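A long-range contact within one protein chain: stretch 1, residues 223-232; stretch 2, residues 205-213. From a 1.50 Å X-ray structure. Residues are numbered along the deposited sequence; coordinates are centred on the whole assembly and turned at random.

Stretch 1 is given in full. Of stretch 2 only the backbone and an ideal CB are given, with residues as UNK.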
# COMPACT_ATOMS: atom_id res chain seq x y z
N SER A 223 3.81 -3.25 11.48
CA SER A 223 3.05 -3.04 10.25
C SER A 223 2.28 -1.72 10.43
O SER A 223 1.82 -1.39 11.53
CB SER A 223 2.06 -4.14 10.05
OG SER A 223 2.79 -5.35 9.73
N PHE A 224 2.17 -0.95 9.38
CA PHE A 224 1.60 0.41 9.53
C PHE A 224 0.81 0.80 8.30
O PHE A 224 0.92 0.34 7.19
CB PHE A 224 2.69 1.45 9.75
CG PHE A 224 3.58 1.67 8.54
CD1 PHE A 224 3.23 2.59 7.52
CD2 PHE A 224 4.79 1.00 8.44
CE1 PHE A 224 4.02 2.77 6.43
CE2 PHE A 224 5.59 1.21 7.33
CZ PHE A 224 5.19 2.07 6.33
N ALA A 225 -0.15 1.71 8.62
CA ALA A 225 -0.93 2.52 7.63
C ALA A 225 -1.29 3.90 8.12
O ALA A 225 -1.82 4.01 9.24
CB ALA A 225 -2.20 1.78 7.27
N ILE A 226 -0.99 4.86 7.26
CA ILE A 226 -1.42 6.25 7.49
C ILE A 226 -2.24 6.63 6.29
O ILE A 226 -1.98 6.26 5.15
CB ILE A 226 -0.23 7.20 7.69
CG1 ILE A 226 -0.68 8.62 8.18
CG2 ILE A 226 0.65 7.35 6.46
CD1 ILE A 226 0.50 9.39 8.68
N ASN A 227 -3.31 7.37 6.57
CA ASN A 227 -3.96 8.18 5.49
C ASN A 227 -4.32 9.54 6.02
O ASN A 227 -4.52 9.78 7.19
CB ASN A 227 -5.13 7.42 4.81
CG ASN A 227 -6.34 7.21 5.70
OD1 ASN A 227 -6.97 8.12 6.16
ND2 ASN A 227 -6.74 5.93 5.85
N LEU A 228 -4.28 10.48 5.10
CA LEU A 228 -4.42 11.93 5.44
C LEU A 228 -5.21 12.58 4.35
O LEU A 228 -5.13 12.21 3.20
CB LEU A 228 -2.99 12.59 5.37
CG LEU A 228 -1.83 11.99 6.18
CD1 LEU A 228 -0.43 12.52 5.78
CD2 LEU A 228 -2.24 12.32 7.64
N ASP A 229 -5.87 13.64 4.71
CA ASP A 229 -6.53 14.55 3.71
C ASP A 229 -5.44 15.36 3.09
O ASP A 229 -4.76 16.12 3.80
CB ASP A 229 -7.59 15.48 4.43
CG ASP A 229 -8.79 14.70 4.97
OD1 ASP A 229 -8.98 13.49 4.60
OD2 ASP A 229 -9.55 15.36 5.68
N ILE A 230 -5.21 15.18 1.81
CA ILE A 230 -4.16 15.89 1.08
C ILE A 230 -4.71 16.35 -0.23
O ILE A 230 -5.03 15.55 -1.10
CB ILE A 230 -2.88 15.12 0.87
CG1 ILE A 230 -2.19 14.86 2.19
CG2 ILE A 230 -1.92 15.88 -0.04
CD1 ILE A 230 -1.14 13.77 2.09
N SER A 231 -4.94 17.66 -0.32
CA SER A 231 -5.47 18.27 -1.52
C SER A 231 -4.40 18.77 -2.50
O SER A 231 -4.72 19.02 -3.69
CB SER A 231 -6.47 19.39 -1.18
OG SER A 231 -7.60 18.75 -0.49
N ASP A 232 -3.16 18.97 -2.08
CA ASP A 232 -2.16 19.57 -2.94
C ASP A 232 -1.01 18.56 -2.96
O ASP A 232 -0.58 18.09 -1.92
CB ASP A 232 -1.60 20.85 -2.36
CG ASP A 232 -0.88 21.68 -3.41
OD1 ASP A 232 0.16 21.17 -3.83
OD2 ASP A 232 -1.25 22.79 -3.83
N UNK A 205 -14.29 14.40 -3.07
CA UNK A 205 -14.14 15.83 -2.89
C UNK A 205 -12.81 16.15 -2.21
O UNK A 205 -12.11 17.08 -2.60
CB UNK A 205 -15.31 16.39 -2.07
N UNK A 206 -12.49 15.40 -1.16
CA UNK A 206 -11.27 15.60 -0.40
C UNK A 206 -10.34 14.39 -0.66
O UNK A 206 -10.57 13.25 -0.17
CB UNK A 206 -11.58 15.77 1.09
N UNK A 207 -9.27 14.57 -1.47
CA UNK A 207 -8.36 13.43 -1.77
C UNK A 207 -7.65 12.96 -0.52
O UNK A 207 -7.44 13.66 0.45
CB UNK A 207 -7.33 13.82 -2.83
N UNK A 208 -7.35 11.66 -0.59
CA UNK A 208 -6.79 10.88 0.51
C UNK A 208 -5.40 10.38 0.11
O UNK A 208 -5.24 9.57 -0.81
CB UNK A 208 -7.71 9.71 0.87
N UNK A 209 -4.40 10.79 0.88
CA UNK A 209 -3.05 10.24 0.71
C UNK A 209 -2.77 9.07 1.63
O UNK A 209 -3.01 9.14 2.80
CB UNK A 209 -2.01 11.33 0.95
N UNK A 210 -2.24 8.01 1.10
CA UNK A 210 -1.89 6.75 1.85
C UNK A 210 -0.38 6.53 1.84
O UNK A 210 0.29 6.78 0.83
CB UNK A 210 -2.59 5.53 1.24
N UNK A 211 0.09 5.93 2.94
CA UNK A 211 1.42 5.27 2.95
C UNK A 211 1.24 4.11 3.88
O UNK A 211 0.88 4.23 5.03
CB UNK A 211 2.56 6.19 3.40
N UNK A 212 1.47 2.91 3.33
CA UNK A 212 1.29 1.63 4.07
C UNK A 212 2.53 0.77 3.89
O UNK A 212 3.21 0.86 2.91
CB UNK A 212 0.05 0.88 3.59
N UNK A 213 2.77 -0.08 4.90
CA UNK A 213 3.96 -0.95 4.80
C UNK A 213 4.24 -1.64 6.12
O UNK A 213 3.39 -1.83 6.96
CB UNK A 213 5.19 -0.14 4.37

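From 208 to 213 the second segment runs antiparallel to 223-229, its CA-to-CB directions alternating between the face of Ala225, Asn227 and Asp229 and that of Phe224, Ile226 and Leu228.

Position 205 has nothing of stretch 1 within 5.5 Å of its ideal CB, and almost any side chain would fit. It is Val205, which takes part through its backbone: a water donates to Val205 O (3.1 Å) and also hydrogen-bonds Ser231 OG (2.8 Å).

At 206 CB points sideways, 4.9 Å from Asp229 CG; a polar, basic or small branched residue could serve. Val206 places CG1 3.6 Å from Asp229 CG, a simple packing contact.

Position 207 (phi -64°, psi 152°) has no stretch 1 acceptor within hydrogen-bonding distance of its N, while its carbonyl accepts from Ile230 N. Proline suits this, although other residues would too. Pro207 O lies 3.0 Å from Ile230 N, and its ring CD rests 3.8 Å from Ser231 OG.

At 208 CB joins the face of Asn227, 4.3 Å from Leu228 O and 5.2 Å from Asn227 CB; a branched aliphatic or a longer polar chain would fit. Ile208 sets CG2 3.6 Å from Asn227 CB, while CD1 comes within 3.6 Å of Asp229 OD1.

Position 209 is restrictive: an ideal CB would stand 2.8 Å from Ile230 CD1, a clash, so glycine is favoured with stretch 1 as it stands. Gly209 leaves that methyl 4.2 Å from its CA, and its backbone exchanges two hydrogen bonds with Leu228, N to Leu228 O at 2.8 Å and O from Leu228 N at 2.9 Å.

At 210 CB returns to the Asn227 face, 4.8 Å from Asn227 CB, with Ala225 CB farther along. A large flat or long aliphatic side chain would suit. Trp210 lays its six-membered ring against Asn227, whose CB sits 4.0 Å from that ring's centroid in a CH-pi contact; Ala225 CB meets the ring edge at CZ3, 4.4 Å away.

At 211 CB lies 3.8 Å from Ile226 CG2 and 4.8 Å from Phe224 CE1, an apolar setting for leucine, methionine or an aromatic. Phe211 brings CD2 to 3.7 Å from Phe224 CE1, the two rings meeting obliquely.

At 212 CB is 4.4 Å from Ala225 CB, inviting a compact apolar residue. Val212 packs CG1 3.8 Å from Ala225 CB.

At 213 an ideal CB would clash with Phe224 CZ at 3.0 Å, and phi 169°, psi -154° also favour glycine. Gly213 CA instead lies over the Phe224 ring, 3.9 Å from its centroid.

Stretch 2 205-213: VVPIGWFVG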
# COMPACT_ATOMS: atom_id res chain seq x y z
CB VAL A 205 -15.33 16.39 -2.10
CG1 VAL A 205 -15.15 17.90 -1.78
CG2 VAL A 205 -16.57 16.35 -2.97
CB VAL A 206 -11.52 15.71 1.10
CG1 VAL A 206 -10.21 15.79 1.84
CG2 VAL A 206 -12.35 16.97 1.37
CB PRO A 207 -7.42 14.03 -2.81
CG PRO A 207 -8.19 15.17 -3.44
CD PRO A 207 -8.98 15.77 -2.31
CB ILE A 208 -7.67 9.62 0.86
CG1 ILE A 208 -9.10 9.93 1.16
CG2 ILE A 208 -6.98 8.85 2.04
CD1 ILE A 208 -9.30 10.71 2.41
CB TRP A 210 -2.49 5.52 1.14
CG TRP A 210 -3.95 5.22 1.23
CD1 TRP A 210 -4.89 5.48 0.27
CD2 TRP A 210 -4.60 4.46 2.26
NE1 TRP A 210 -6.12 5.03 0.67
CE2 TRP A 210 -5.96 4.34 1.89
CE3 TRP A 210 -4.16 3.94 3.52
CZ2 TRP A 210 -6.85 3.63 2.67
CZ3 TRP A 210 -5.00 3.24 4.27
CH2 TRP A 210 -6.37 3.04 3.85
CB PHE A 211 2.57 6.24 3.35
CG PHE A 211 3.93 5.61 3.43
CD1 PHE A 211 4.40 4.79 2.43
CD2 PHE A 211 4.74 5.87 4.50
CE1 PHE A 211 5.67 4.25 2.52
CE2 PHE A 211 6.02 5.31 4.59
CZ PHE A 211 6.45 4.54 3.61
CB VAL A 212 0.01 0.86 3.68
CG1 VAL A 212 -1.21 1.82 3.63
CG2 VAL A 212 0.15 0.16 2.37
O HOH W 1 -10.25 19.21 -1.40
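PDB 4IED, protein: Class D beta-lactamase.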